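Local coordinates for uncharacterized HTH-type transcriptional regulator HI_0893 (Haemophilus influenzae, PDB 3QKX), which probably binds regulatory DNA as a dimeric transcription factor of the TetR family, through an N-terminal helix-turn-helix domain, at residues T7-Q12 with A38-G43; S15-L20 with E57-R62; E83-M88 with L151-A156. All coordinates share one frame; numbering follows the deposited sequence.

Interaction 1 of 3, residues T7-Q12 with A38-G43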
ATOM      1  N   THR A   7      26.154   4.590  17.060  1.00 87.64           N
ATOM      2  CA  THR A   7      25.159   3.922  16.174  1.00 84.30           C
ATOM      3  C   THR A   7      24.061   3.224  16.986  1.00 81.22           C
ATOM      4  O   THR A   7      22.884   3.260  16.612  1.00 79.83           O
ATOM      5  CB  THR A   7      25.822   2.886  15.214  1.00 85.99           C
ATOM      6  OG1 THR A   7      26.787   3.545  14.392  1.00 89.36           O
ATOM      7  CG2 THR A   7      24.784   2.199  14.299  1.00 83.28           C
ATOM      8  N   ASP A   8      24.456   2.589  18.084  1.00 81.41           N
ATOM      9  CA  ASP A   8      23.529   1.853  18.956  1.00 80.47           C
ATOM     10  C   ASP A   8      22.547   2.814  19.612  1.00 78.18           C
ATOM     11  O   ASP A   8      21.335   2.569  19.624  1.00 77.19           O
ATOM     12  CB  ASP A   8      24.295   1.095  20.048  1.00 83.85           C
ATOM     13  CG  ASP A   8      25.395   0.179  19.486  1.00 87.14           C
ATOM     14  OD1 ASP A   8      25.173  -0.395  18.394  1.00 86.17           O
ATOM     15  OD2 ASP A   8      26.471   0.039  20.142  1.00 89.61           O
ATOM     16  N   LEU A   9      23.086   3.915  20.144  1.00 77.37           N
ATOM     17  CA  LEU A   9      22.271   4.995  20.693  1.00 75.73           C
ATOM     18  C   LEU A   9      21.357   5.638  19.650  1.00 73.60           C
ATOM     19  O   LEU A   9      20.267   6.060  19.990  1.00 72.94           O
ATOM     20  CB  LEU A   9      23.149   6.078  21.314  1.00 76.26           C
ATOM     21  CG  LEU A   9      22.421   7.226  22.008  1.00 75.11           C
ATOM     22  CD1 LEU A   9      21.554   6.695  23.135  1.00 74.23           C
ATOM     23  CD2 LEU A   9      23.409   8.226  22.506  1.00 74.14           C
ATOM     24  N   ALA A  10      21.829   5.764  18.409  1.00 72.56           N
ATOM     25  CA  ALA A  10      20.985   6.224  17.313  1.00 71.58           C
ATOM     26  C   ALA A  10      19.834   5.262  17.096  1.00 70.42           C
ATOM     27  O   ALA A  10      18.697   5.687  16.896  1.00 70.16           O
ATOM     28  CB  ALA A  10      21.805   6.377  16.011  1.00 72.52           C
ATOM     29  N   GLU A  11      20.130   3.967  17.146  1.00 70.05           N
ATOM     30  CA  GLU A  11      19.109   2.938  16.899  1.00 70.26           C
ATOM     31  C   GLU A  11      18.033   2.806  18.045  1.00 70.10           C
ATOM     32  O   GLU A  11      16.931   2.485  17.856  1.00 70.26           O
ATOM     33  CB  GLU A  11      19.776   1.573  16.621  1.00 71.27           C
ATOM     34  CG  GLU A  11      18.791   0.408  16.267  1.00 73.18           C
ATOM     35  CD  GLU A  11      17.848   0.733  15.115  1.00 74.99           C
ATOM     36  OE1 GLU A  11      18.294   1.362  14.125  1.00 79.41           O
ATOM     37  OE2 GLU A  11      16.664   0.341  15.190  1.00 75.33           O
ATOM     38  N   GLN A  12      18.597   3.084  19.276  1.00 69.57           N
ATOM     39  CA  GLN A  12      17.737   3.246  20.446  1.00 70.72           C
ATOM     40  C   GLN A  12      16.676   4.313  20.173  1.00 69.61           C
ATOM     41  O   GLN A  12      15.504   4.087  20.398  1.00 71.72           O
ATOM     42  CB  GLN A  12      18.586   3.616  21.674  1.00 71.77           C
ATOM     43  CG  GLN A  12      17.887   3.455  23.021  1.00 75.37           C
ATOM     44  CD  GLN A  12      18.818   3.764  24.189  1.00 77.01           C
ATOM     45  OE1 GLN A  12      19.986   3.398  24.167  1.00 76.68           O
ATOM     46  NE2 GLN A  12      18.295   4.442  25.214  1.00 78.25           N
ATOM     47  N   ALA A  38      12.623   6.975  24.210  1.00 78.34           N
ATOM     48  CA  ALA A  38      13.912   6.293  24.019  1.00 75.54           C
ATOM     49  C   ALA A  38      14.706   6.086  25.312  1.00 77.12           C
ATOM     50  O   ALA A  38      15.690   5.358  25.294  1.00 76.28           O
ATOM     51  CB  ALA A  38      14.765   7.045  22.985  1.00 71.47           C
ATOM     52  N   ASN A  39      14.286   6.719  26.419  1.00 80.76           N
ATOM     53  CA  ASN A  39      15.032   6.690  27.683  1.00 82.65           C
ATOM     54  C   ASN A  39      16.416   7.372  27.524  1.00 79.01           C
ATOM     55  O   ASN A  39      17.435   6.871  27.994  1.00 79.04           O
ATOM     56  CB  ASN A  39      15.143   5.239  28.211  1.00 85.93           C
ATOM     57  CG  ASN A  39      15.171   5.150  29.747  1.00 93.90           C
ATOM     58  OD1 ASN A  39      15.509   6.113  30.456  1.00 98.00           O
ATOM     59  ND2 ASN A  39      14.807   3.977  30.264  1.00101.09           N
ATOM     60  N   VAL A  40      16.418   8.515  26.840  1.00 76.44           N
ATOM     61  CA  VAL A  40      17.584   9.356  26.709  1.00 74.37           C
ATOM     62  C   VAL A  40      17.255  10.766  27.185  1.00 76.06           C
ATOM     63  O   VAL A  40      16.120  11.206  27.077  1.00 78.43           O
ATOM     64  CB  VAL A  40      18.108   9.412  25.251  1.00 71.09           C
ATOM     65  CG1 VAL A  40      18.500   8.049  24.788  1.00 70.23           C
ATOM     66  CG2 VAL A  40      17.095  10.004  24.352  1.00 69.90           C
ATOM     67  N   ALA A  41      18.255  11.458  27.719  1.00 75.92           N
ATOM     68  CA  ALA A  41      18.096  12.828  28.168  1.00 77.94           C
ATOM     69  C   ALA A  41      17.786  13.747  27.011  1.00 77.72           C
ATOM     70  O   ALA A  41      18.335  13.568  25.928  1.00 76.04           O
ATOM     71  CB  ALA A  41      19.390  13.301  28.862  1.00 77.37           C
ATOM     72  N   ALA A  42      16.950  14.756  27.246  1.00 80.75           N
ATOM     73  CA  ALA A  42      16.694  15.811  26.244  1.00 82.04           C
ATOM     74  C   ALA A  42      17.989  16.311  25.563  1.00 80.45           C
ATOM     75  O   ALA A  42      18.054  16.456  24.337  1.00 81.10           O
ATOM     76  CB  ALA A  42      15.934  16.992  26.887  1.00 85.67           C
ATOM     77  N   GLY A  43      19.021  16.528  26.358  1.00 79.59           N
ATOM     78  CA  GLY A  43      20.329  16.873  25.830  1.00 78.49           C
ATOM     79  C   GLY A  43      20.893  15.897  24.818  1.00 76.14           C
ATOM     80  O   GLY A  43      21.533  16.314  23.867  1.00 76.81           O
TER
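Gln-12 lays its side-chain amide against the turn at residues 38-40, where its NE2 meets the Ala-38 carbonyl and lies against a Val-40 methyl. The chain leaves the helix with CG anti to the backbone N (chi1 -165°) and runs on extended, which carries the amide across to the other segment. There NE2 donates to the backbone O of Ala-38 at 2.8 Å. The bond is nearly straight at the hydrogen (173°), the acceptor lies in the amide plane, and the donor arrives almost along the C=O axis. CG1 of Val-40 meets the same nitrogen tip to tip, 3.6 Å from NE2, so the amide is pinned by one strong bond and flanked by a methyl. That methyl is shared: CD1 of Leu-9, one turn earlier on the helix, touches Val-40 CG1 at 3.7 Å, the two side chains crossing at a slant. The CB of Ala-38 lies 4.0 Å from the backbone O of Gln-12.

The carbonyl that Gln-12 grips belongs to the last residue of helix 31-38. Asn-39 follows with positive phi (64°) in a Schellman motif, and Ala-41 then takes the N-cap position of the next helix, so the contact fastens the turn between the two helices of the predicted helix-turn-helix.

In the fold, helix 6-23 lies against this turn near the surface: Ala-38, at the end of helix 31-38, packs on Ile-13 and Ala-16, while Leu-9 reaches on to Thr-44 and Tyr-48 of helix 42-48.

Interaction 2 of 3, residues S15-L20 with E57-R62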
ATOM      1  N   SER A  15      14.333   3.157  16.977  1.00 69.22           N
ATOM      2  CA  SER A  15      13.373   2.204  17.521  1.00 71.53           C
ATOM      3  C   SER A  15      12.200   2.900  18.213  1.00 73.86           C
ATOM      4  O   SER A  15      11.058   2.518  18.040  1.00 76.20           O
ATOM      5  CB  SER A  15      14.084   1.276  18.516  1.00 72.23           C
ATOM      6  OG  SER A  15      13.158   0.543  19.310  1.00 80.27           O
ATOM      7  N   ALA A  16      12.513   3.907  19.020  1.00 73.48           N
ATOM      8  CA  ALA A  16      11.500   4.685  19.716  1.00 75.83           C
ATOM      9  C   ALA A  16      10.699   5.553  18.765  1.00 76.20           C
ATOM     10  O   ALA A  16       9.554   5.817  19.022  1.00 80.76           O
ATOM     11  CB  ALA A  16      12.168   5.566  20.827  1.00 75.59           C
ATOM     12  N   THR A  17      11.316   6.027  17.691  1.00 73.76           N
ATOM     13  CA  THR A  17      10.609   6.803  16.677  1.00 75.97           C
ATOM     14  C   THR A  17       9.485   5.975  16.051  1.00 78.84           C
ATOM     15  O   THR A  17       8.359   6.446  15.928  1.00 82.60           O
ATOM     16  CB  THR A  17      11.555   7.308  15.563  1.00 73.69           C
ATOM     17  OG1 THR A  17      12.415   8.323  16.078  1.00 72.04           O
ATOM     18  CG2 THR A  17      10.746   7.877  14.375  1.00 78.90           C
ATOM     19  N   ASP A  18       9.807   4.742  15.677  1.00 77.22           N
ATOM     20  CA  ASP A  18       8.813   3.788  15.210  1.00 79.96           C
ATOM     21  C   ASP A  18       7.608   3.696  16.143  1.00 85.09           C
ATOM     22  O   ASP A  18       6.469   3.884  15.708  1.00 89.49           O
ATOM     23  CB  ASP A  18       9.434   2.401  15.074  1.00 77.35           C
ATOM     24  CG  ASP A  18       9.923   2.113  13.686  1.00 75.59           C
ATOM     25  OD1 ASP A  18       9.183   2.360  12.706  1.00 77.65           O
ATOM     26  OD2 ASP A  18      11.028   1.561  13.579  1.00 74.68           O
ATOM     27  N   ARG A  19       7.871   3.451  17.425  1.00 85.68           N
ATOM     28  CA  ARG A  19       6.800   3.250  18.413  1.00 91.67           C
ATOM     29  C   ARG A  19       5.883   4.453  18.545  1.00 95.91           C
ATOM     30  O   ARG A  19       4.675   4.312  18.477  1.00101.98           O
ATOM     31  CB  ARG A  19       7.383   2.908  19.787  1.00 91.85           C
ATOM     32  CG  ARG A  19       8.036   1.538  19.853  1.00 91.35           C
ATOM     33  CD  ARG A  19       8.438   1.174  21.287  1.00 95.89           C
ATOM     34  NE  ARG A  19       9.843   0.779  21.310  1.00 94.81           N
ATOM     35  CZ  ARG A  19      10.872   1.485  21.804  1.00 93.52           C
ATOM     36  NH1 ARG A  19      10.706   2.643  22.466  1.00 94.98           N
ATOM     37  NH2 ARG A  19      12.097   0.985  21.682  1.00 90.85           N
ATOM     38  N   LEU A  20       6.467   5.633  18.721  1.00 94.72           N
ATOM     39  CA  LEU A  20       5.685   6.867  18.878  1.00 99.48           C
ATOM     40  C   LEU A  20       4.924   7.173  17.569  1.00103.01           C
ATOM     41  O   LEU A  20       3.794   7.687  17.598  1.00109.95           O
ATOM     42  CB  LEU A  20       6.583   8.045  19.323  1.00 97.03           C
ATOM     43  CG  LEU A  20       5.970   9.138  20.210  1.00100.87           C
ATOM     44  N   GLU A  57      14.977  12.520   8.578  1.00 93.85           N
ATOM     45  CA  GLU A  57      15.839  12.215   7.419  1.00 95.96           C
ATOM     46  C   GLU A  57      16.668  10.960   7.652  1.00 90.49           C
ATOM     47  O   GLU A  57      16.609  10.020   6.860  1.00 90.54           O
ATOM     48  CB  GLU A  57      16.790  13.382   7.078  1.00100.85           C
ATOM     49  CG  GLU A  57      16.121  14.614   6.448  1.00109.67           C
ATOM     50  CD  GLU A  57      17.033  15.375   5.476  1.00117.95           C
ATOM     51  OE1 GLU A  57      17.353  14.831   4.394  1.00120.79           O
ATOM     52  OE2 GLU A  57      17.403  16.531   5.784  1.00122.38           O
ATOM     53  N   GLN A  58      17.443  10.954   8.733  1.00 87.11           N
ATOM     54  CA  GLN A  58      18.308   9.808   9.064  1.00 82.96           C
ATOM     55  C   GLN A  58      17.485   8.542   9.336  1.00 79.14           C
ATOM     56  O   GLN A  58      17.904   7.438   8.965  1.00 77.96           O
ATOM     57  CB  GLN A  58      19.222  10.125  10.258  1.00 80.72           C
ATOM     58  CG  GLN A  58      20.359  11.107   9.929  1.00 85.95           C
ATOM     59  CD  GLN A  58      21.300  11.365  11.121  1.00 86.91           C
ATOM     60  OE1 GLN A  58      21.646  10.443  11.878  1.00 83.58           O
ATOM     61  NE2 GLN A  58      21.723  12.625  11.281  1.00 90.92           N
ATOM     62  N   PHE A  59      16.320   8.714   9.964  1.00 77.94           N
ATOM     63  CA  PHE A  59      15.392   7.623  10.204  1.00 75.33           C
ATOM     64  C   PHE A  59      14.954   6.971   8.897  1.00 77.28           C
ATOM     65  O   PHE A  59      14.954   5.747   8.790  1.00 74.85           O
ATOM     66  CB  PHE A  59      14.175   8.144  10.962  1.00 76.36           C
ATOM     67  CG  PHE A  59      13.103   7.108  11.203  1.00 74.25           C
ATOM     68  CD1 PHE A  59      13.238   6.167  12.211  1.00 70.43           C
ATOM     69  CD2 PHE A  59      11.949   7.103  10.449  1.00 77.64           C
ATOM     70  CE1 PHE A  59      12.235   5.235  12.465  1.00 70.34           C
ATOM     71  CE2 PHE A  59      10.949   6.166  10.685  1.00 78.04           C
ATOM     72  CZ  PHE A  59      11.097   5.233  11.703  1.00 74.59           C
ATOM     73  N   ALA A  60      14.583   7.798   7.918  1.00 82.13           N
ATOM     74  CA  ALA A  60      14.271   7.325   6.562  1.00 84.97           C
ATOM     75  C   ALA A  60      15.373   6.427   6.032  1.00 83.43           C
ATOM     76  O   ALA A  60      15.104   5.303   5.620  1.00 82.26           O
ATOM     77  CB  ALA A  60      14.062   8.500   5.615  1.00 90.93           C
ATOM     78  N   HIS A  61      16.613   6.913   6.082  1.00 84.33           N
ATOM     79  CA  HIS A  61      17.779   6.148   5.608  1.00 84.20           C
ATOM     80  C   HIS A  61      17.926   4.824   6.330  1.00 79.58           C
ATOM     81  O   HIS A  61      18.255   3.811   5.721  1.00 79.23           O
ATOM     82  CB  HIS A  61      19.076   6.959   5.765  1.00 86.11           C
ATOM     83  CG  HIS A  61      19.333   7.901   4.635  1.00 93.97           C
ATOM     84  ND1 HIS A  61      19.710   7.467   3.382  1.00 99.60           N
ATOM     85  CD2 HIS A  61      19.274   9.252   4.565  1.00100.06           C
ATOM     86  CE1 HIS A  61      19.872   8.511   2.586  1.00106.63           C
ATOM     87  NE2 HIS A  61      19.619   9.607   3.281  1.00107.44           N
ATOM     88  N   ARG A  62      17.686   4.851   7.633  1.00 77.27           N
ATOM     89  CA  ARG A  62      17.721   3.657   8.467  1.00 74.13           C
ATOM     90  C   ARG A  62      16.617   2.705   8.073  1.00 73.45           C
ATOM     91  O   ARG A  62      16.817   1.496   8.100  1.00 72.41           O
ATOM     92  CB  ARG A  62      17.639   4.053   9.957  1.00 72.67           C
ATOM     93  CG  ARG A  62      17.368   2.929  10.960  1.00 72.25           C
ATOM     94  CD  ARG A  62      15.914   2.891  11.349  1.00 75.38           C
ATOM     95  NE  ARG A  62      15.662   2.075  12.529  1.00 76.18           N
ATOM     96  CZ  ARG A  62      14.450   1.809  13.003  1.00 79.16           C
ATOM     97  NH1 ARG A  62      13.356   2.262  12.386  1.00 82.83           N
ATOM     98  NH2 ARG A  62      14.319   1.070  14.095  1.00 81.08           N
TER
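Thr-17 and Phe-59 supply the apolar half of this contact, a CH-pi interaction. The methyl CG2 of Thr-17 sits over the centre of one ring face, 3.6 Å from the centroid of Phe-59 and 13° off the ring normal. Having CG2 anti to the backbone N directs the methyl at the ring and leaves OG1 beside the N, where it bonds to the carbonyl of Ile-13 in its own helix. The ring meets a different partner at its edge, where Asp-18 OD1 lies 3.6 Å from Phe-59 CZ, with carboxylate and ring planes steeply inclined.

The polar half is a salt bridge between Asp-18 and Arg-62. Arg-62 NH1 donates to Asp-18 OD2 at 2.7 Å along an almost straight N-H line (171°). The oxygen lies in the guanidinium plane, yet the nitrogen stands above the carboxylate plane. NH2 adds a weak second bond to Asp-18 OD2 at 3.4 Å. Arg-62 is bent at chi2 (-99°), which turns CD aside before the rest of the chain runs on to Asp-18. Arg-62 NH2 is also bridged to Glu-11. The guanidinium thus lies between two acids of one helix, an environment likely to stabilise its positive charge.

The axes of segments 15-20 and 57-62 pass 11.2 Å apart, nearly perpendicular, so side chains rather than backbones join them. Leu-34 of helix 31-38 packs on Thr-17, and Phe-14 and Met-21 of helix 6-23 line Phe-59, all within the N-terminal helix-turn-helix domain, the probable DNA-binding part. Asp-18 also ties it to the C-terminal domain: OD1 bonds to Tyr-109 OH and its backbone O to Asn-105, both on helix 100-109.

Interaction 3 of 3, residues E83-M88 with L151-A156. With SO4 (sulfate ion), chain F.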
ATOM      1  N   GLU A  83      13.582 -19.970  -6.217  1.00 58.09           N
ATOM      2  CA  GLU A  83      13.909 -20.084  -4.792  1.00 60.32           C
ATOM      3  C   GLU A  83      14.528 -18.800  -4.233  1.00 58.75           C
ATOM      4  O   GLU A  83      14.301 -18.472  -3.062  1.00 59.50           O
ATOM      5  CB  GLU A  83      14.826 -21.278  -4.517  1.00 63.99           C
ATOM      6  CG  GLU A  83      14.184 -22.650  -4.812  1.00 69.10           C
ATOM      7  CD  GLU A  83      12.913 -22.953  -3.967  1.00 72.87           C
ATOM      8  OE1 GLU A  83      12.703 -22.313  -2.893  1.00 70.85           O
ATOM      9  OE2 GLU A  83      12.125 -23.836  -4.400  1.00 76.54           O
ATOM     10  N   GLN A  84      15.276 -18.075  -5.065  1.00 57.18           N
ATOM     11  CA  GLN A  84      15.779 -16.769  -4.677  1.00 56.65           C
ATOM     12  C   GLN A  84      14.623 -15.814  -4.477  1.00 54.29           C
ATOM     13  O   GLN A  84      14.605 -15.055  -3.534  1.00 55.30           O
ATOM     14  CB  GLN A  84      16.752 -16.206  -5.719  1.00 57.09           C
ATOM     15  CG  GLN A  84      18.060 -16.975  -5.822  1.00 59.84           C
ATOM     16  CD  GLN A  84      18.914 -16.544  -7.017  1.00 60.86           C
ATOM     17  OE1 GLN A  84      18.792 -15.419  -7.517  1.00 59.19           O
ATOM     18  NE2 GLN A  84      19.792 -17.435  -7.463  1.00 61.08           N
ATOM     19  N   TYR A  85      13.647 -15.871  -5.369  1.00 52.88           N
ATOM     20  CA  TYR A  85      12.462 -15.051  -5.250  1.00 50.76           C
ATOM     21  C   TYR A  85      11.619 -15.479  -4.036  1.00 51.19           C
ATOM     22  O   TYR A  85      11.155 -14.644  -3.301  1.00 51.53           O
ATOM     23  CB  TYR A  85      11.634 -15.101  -6.529  1.00 49.04           C
ATOM     24  CG  TYR A  85      10.276 -14.445  -6.380  1.00 47.27           C
ATOM     25  CD1 TYR A  85      10.116 -13.093  -6.554  1.00 45.02           C
ATOM     26  CD2 TYR A  85       9.142 -15.207  -6.115  1.00 45.71           C
ATOM     27  CE1 TYR A  85       8.837 -12.492  -6.411  1.00 44.51           C
ATOM     28  CE2 TYR A  85       7.900 -14.621  -5.972  1.00 44.38           C
ATOM     29  CZ  TYR A  85       7.758 -13.269  -6.114  1.00 42.22           C
ATOM     30  OH  TYR A  85       6.503 -12.713  -5.973  1.00 44.08           O
ATOM     31  N   ARG A  86      11.440 -16.782  -3.853  1.00 52.37           N
ATOM     32  CA  ARG A  86      10.688 -17.311  -2.727  1.00 53.13           C
ATOM     33  C   ARG A  86      11.321 -16.930  -1.400  1.00 54.56           C
ATOM     34  O   ARG A  86      10.626 -16.542  -0.483  1.00 55.38           O
ATOM     35  CB  ARG A  86      10.584 -18.825  -2.853  1.00 55.57           C
ATOM     36  CG  ARG A  86       9.922 -19.537  -1.690  1.00 56.97           C
ATOM     37  CD  ARG A  86       9.463 -20.900  -2.117  1.00 59.88           C
ATOM     38  NE  ARG A  86       9.045 -21.693  -0.980  1.00 64.79           N
ATOM     39  CZ  ARG A  86       9.826 -22.500  -0.257  1.00 71.41           C
ATOM     40  NH1 ARG A  86      11.132 -22.663  -0.518  1.00 73.40           N
ATOM     41  NH2 ARG A  86       9.290 -23.142   0.775  1.00 74.78           N
ATOM     42  N   GLN A  87      12.639 -17.006  -1.308  1.00 56.02           N
ATOM     43  CA  GLN A  87      13.344 -16.539  -0.103  1.00 57.53           C
ATOM     44  C   GLN A  87      13.043 -15.073   0.168  1.00 55.88           C
ATOM     45  O   GLN A  87      12.773 -14.702   1.296  1.00 57.32           O
ATOM     46  CB  GLN A  87      14.846 -16.714  -0.266  1.00 59.72           C
ATOM     47  CG  GLN A  87      15.691 -16.380   0.988  1.00 62.70           C
ATOM     48  CD  GLN A  87      15.395 -17.324   2.119  1.00 65.48           C
ATOM     49  OE1 GLN A  87      15.692 -18.495   2.029  1.00 69.50           O
ATOM     50  NE2 GLN A  87      14.743 -16.830   3.157  1.00 64.01           N
HETATM   51  N   MSE A  88      13.122 -14.242  -0.868  1.00 53.68           N
HETATM   52  CA  MSE A  88      12.873 -12.810  -0.711  1.00 51.93           C
HETATM   53  C   MSE A  88      11.435 -12.557  -0.273  1.00 50.55           C
HETATM   54  O   MSE A  88      11.189 -11.692   0.552  1.00 51.61           O
HETATM   55  CB  MSE A  88      13.178 -12.039  -2.009  1.00 49.72           C
HETATM   56  CG  MSE A  88      14.651 -11.799  -2.241  1.00 49.68           C
HETATM   57 SE   MSE A  88      14.961 -10.587  -3.749  0.75 42.15          SE
HETATM   58  CE  MSE A  88      14.383 -11.730  -5.227  1.00 43.97           C
ATOM     59  N   LEU A 151       4.128  -6.278  -9.525  1.00 44.11           N
ATOM     60  CA  LEU A 151       3.409  -7.491  -9.945  1.00 43.12           C
ATOM     61  C   LEU A 151       3.728  -8.729  -9.099  1.00 42.54           C
ATOM     62  O   LEU A 151       3.024  -9.726  -9.218  1.00 42.24           O
ATOM     63  CB  LEU A 151       3.716  -7.834 -11.417  1.00 43.05           C
ATOM     64  CG  LEU A 151       3.176  -6.935 -12.522  1.00 45.98           C
ATOM     65  CD1 LEU A 151       3.655  -7.430 -13.881  1.00 45.22           C
ATOM     66  CD2 LEU A 151       1.656  -6.854 -12.508  1.00 45.61           C
ATOM     67  N   SER A 152       4.781  -8.692  -8.281  1.00 42.59           N
ATOM     68  CA  SER A 152       5.301  -9.927  -7.662  1.00 42.88           C
ATOM     69  C   SER A 152       5.576  -9.779  -6.134  1.00 43.03           C
ATOM     70  O   SER A 152       4.670 -10.025  -5.305  1.00 43.19           O
ATOM     71  CB  SER A 152       6.531 -10.406  -8.413  1.00 42.99           C
ATOM     72  OG  SER A 152       7.562  -9.429  -8.397  1.00 45.79           O
ATOM     73  N   LEU A 153       6.775  -9.336  -5.758  1.00 43.04           N
ATOM     74  CA  LEU A 153       7.112  -9.237  -4.337  1.00 43.58           C
ATOM     75  C   LEU A 153       6.155  -8.352  -3.582  1.00 43.02           C
ATOM     76  O   LEU A 153       5.950  -8.549  -2.389  1.00 43.64           O
ATOM     77  CB  LEU A 153       8.513  -8.684  -4.115  1.00 44.78           C
ATOM     78  CG  LEU A 153       9.621  -9.667  -3.875  1.00 47.25           C
ATOM     79  CD1 LEU A 153      10.869  -8.899  -3.400  1.00 48.41           C
ATOM     80  CD2 LEU A 153       9.180 -10.691  -2.869  1.00 48.66           C
ATOM     81  N   LYS A 154       5.576  -7.371  -4.270  1.00 42.47           N
ATOM     82  CA  LYS A 154       4.598  -6.486  -3.652  1.00 42.26           C
ATOM     83  C   LYS A 154       3.518  -7.240  -2.917  1.00 42.01           C
ATOM     84  O   LYS A 154       3.050  -6.737  -1.925  1.00 43.41           O
ATOM     85  CB  LYS A 154       3.981  -5.567  -4.688  1.00 42.27           C
ATOM     86  CG  LYS A 154       3.029  -4.505  -4.165  1.00 42.77           C
ATOM     87  CD  LYS A 154       3.641  -3.619  -3.114  1.00 42.61           C
ATOM     88  CE  LYS A 154       2.757  -2.418  -2.818  1.00 44.97           C
ATOM     89  NZ  LYS A 154       3.297  -1.563  -1.718  1.00 47.63           N
ATOM     90  N   THR A 155       3.131  -8.435  -3.395  1.00 41.63           N
ATOM     91  CA  THR A 155       2.095  -9.251  -2.739  1.00 42.33           C
ATOM     92  C   THR A 155       2.428  -9.554  -1.269  1.00 43.52           C
ATOM     93  O   THR A 155       1.561  -9.497  -0.403  1.00 43.51           O
ATOM     94  CB  THR A 155       1.859 -10.584  -3.476  1.00 42.85           C
ATOM     95  OG1 THR A 155       3.120 -11.256  -3.699  1.00 43.40           O
ATOM     96  CG2 THR A 155       1.127 -10.356  -4.814  1.00 40.67           C
ATOM     97  N   ALA A 156       3.703  -9.801  -0.992  1.00 44.25           N
ATOM     98  CA  ALA A 156       4.153 -10.067   0.365  1.00 45.98           C
ATOM     99  C   ALA A 156       3.774  -8.925   1.281  1.00 47.86           C
ATOM    100  O   ALA A 156       3.198  -9.155   2.358  1.00 50.17           O
ATOM    101  CB  ALA A 156       5.604 -10.294   0.394  1.00 45.58           C
TER
HETATM  102  S   SO4 F 208      12.003 -24.899   2.187  0.75 89.52           S
HETATM  103  O1  SO4 F 208      13.236 -24.109   2.102  0.75 86.88           O
HETATM  104  O2  SO4 F 208      11.522 -25.267   0.854  0.75 88.10           O
HETATM  105  O3  SO4 F 208      10.986 -24.119   2.901  0.75 89.06           O
HETATM  106  O4  SO4 F 208      12.245 -26.133   2.928  0.75 89.43           O
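Tyr-85 presses the hydroxyl end of its ring against the backbone at Ser-152 and Leu-153, with Tyr-85 OH only 3.1 Å from Ser-152 C. Its CG stands anti to the backbone N, beside the carbonyl carbon (chi1 171°), and OH and CE1 make the contact. The amide N of Leu-153 sits at the ring edge, near its plane, and Leu-153 CG touches Tyr-85 CE1 at 3.9 Å. Tyr-85 OH lies 3.3 Å from Ser-152 O and 3.4 Å from Leu-153 N, but at poor angles, and neither is a bond; it is hydrogen-bonded to Ser-182 OG of helix 172-184. Arg-86 points away, extended to NE. Its NH1 meets the syn lone pair of Glu-83 OE1 at 2.9 Å in a salt bridge, and NE is bridged to Glu-176. A sulfate, probably from the crystallisation liquor, is held edge-on, NH2 of Arg-86 lying 2.9 Å from its O3. Selenomethionine Met-88 ends the segment, its CB 4.1 Å from Leu-153 CD1, while Leu-153 CD2 packs against the carbonyl carbon of Met-88.

On the second segment, Ser-152 O accepts from Thr-155 N within the 152-155 turn. The contact joins helix 81-98 to this turn in the all-helical C-terminal domain of a TetR-family regulator, and Leu-151 and Thr-155 also pack on Thr-155 and Leu-150 of the second subunit.

No hydrogen bond joins the two segments. Van der Waals packing holds them, with buried polar groups served locally: Ser-152 OG by the carbonyl of Leu-148, Thr-155 OG1 by Trp-89. The charged Glu-83 and Arg-86 take no part in it.

Overall arrangement
Interactions 1 and 2 share helix 6-23 and lie in the N-terminal helix-turn-helix domain, the probable DNA-binding part, their centres 12 Å apart. They touch through the Glu-11 to Arg-62 salt bridge and through the packing of Ala-38 on Ala-16. Interaction 1 is a surface contact, secured by one amide-to-carbonyl bond with a small apolar contact beside it; interaction 2 is buried, yet combines ring packing with a charged pair. Interaction 3 belongs to the C-terminal domain, across the chain's centre and about 25 Å from interaction 2, centre to centre. Also buried, it joins its segments by van der Waals contact alone. Helices 52-72 and 81-98, consecutive in the chain, take part in interactions 2 and 3 respectively.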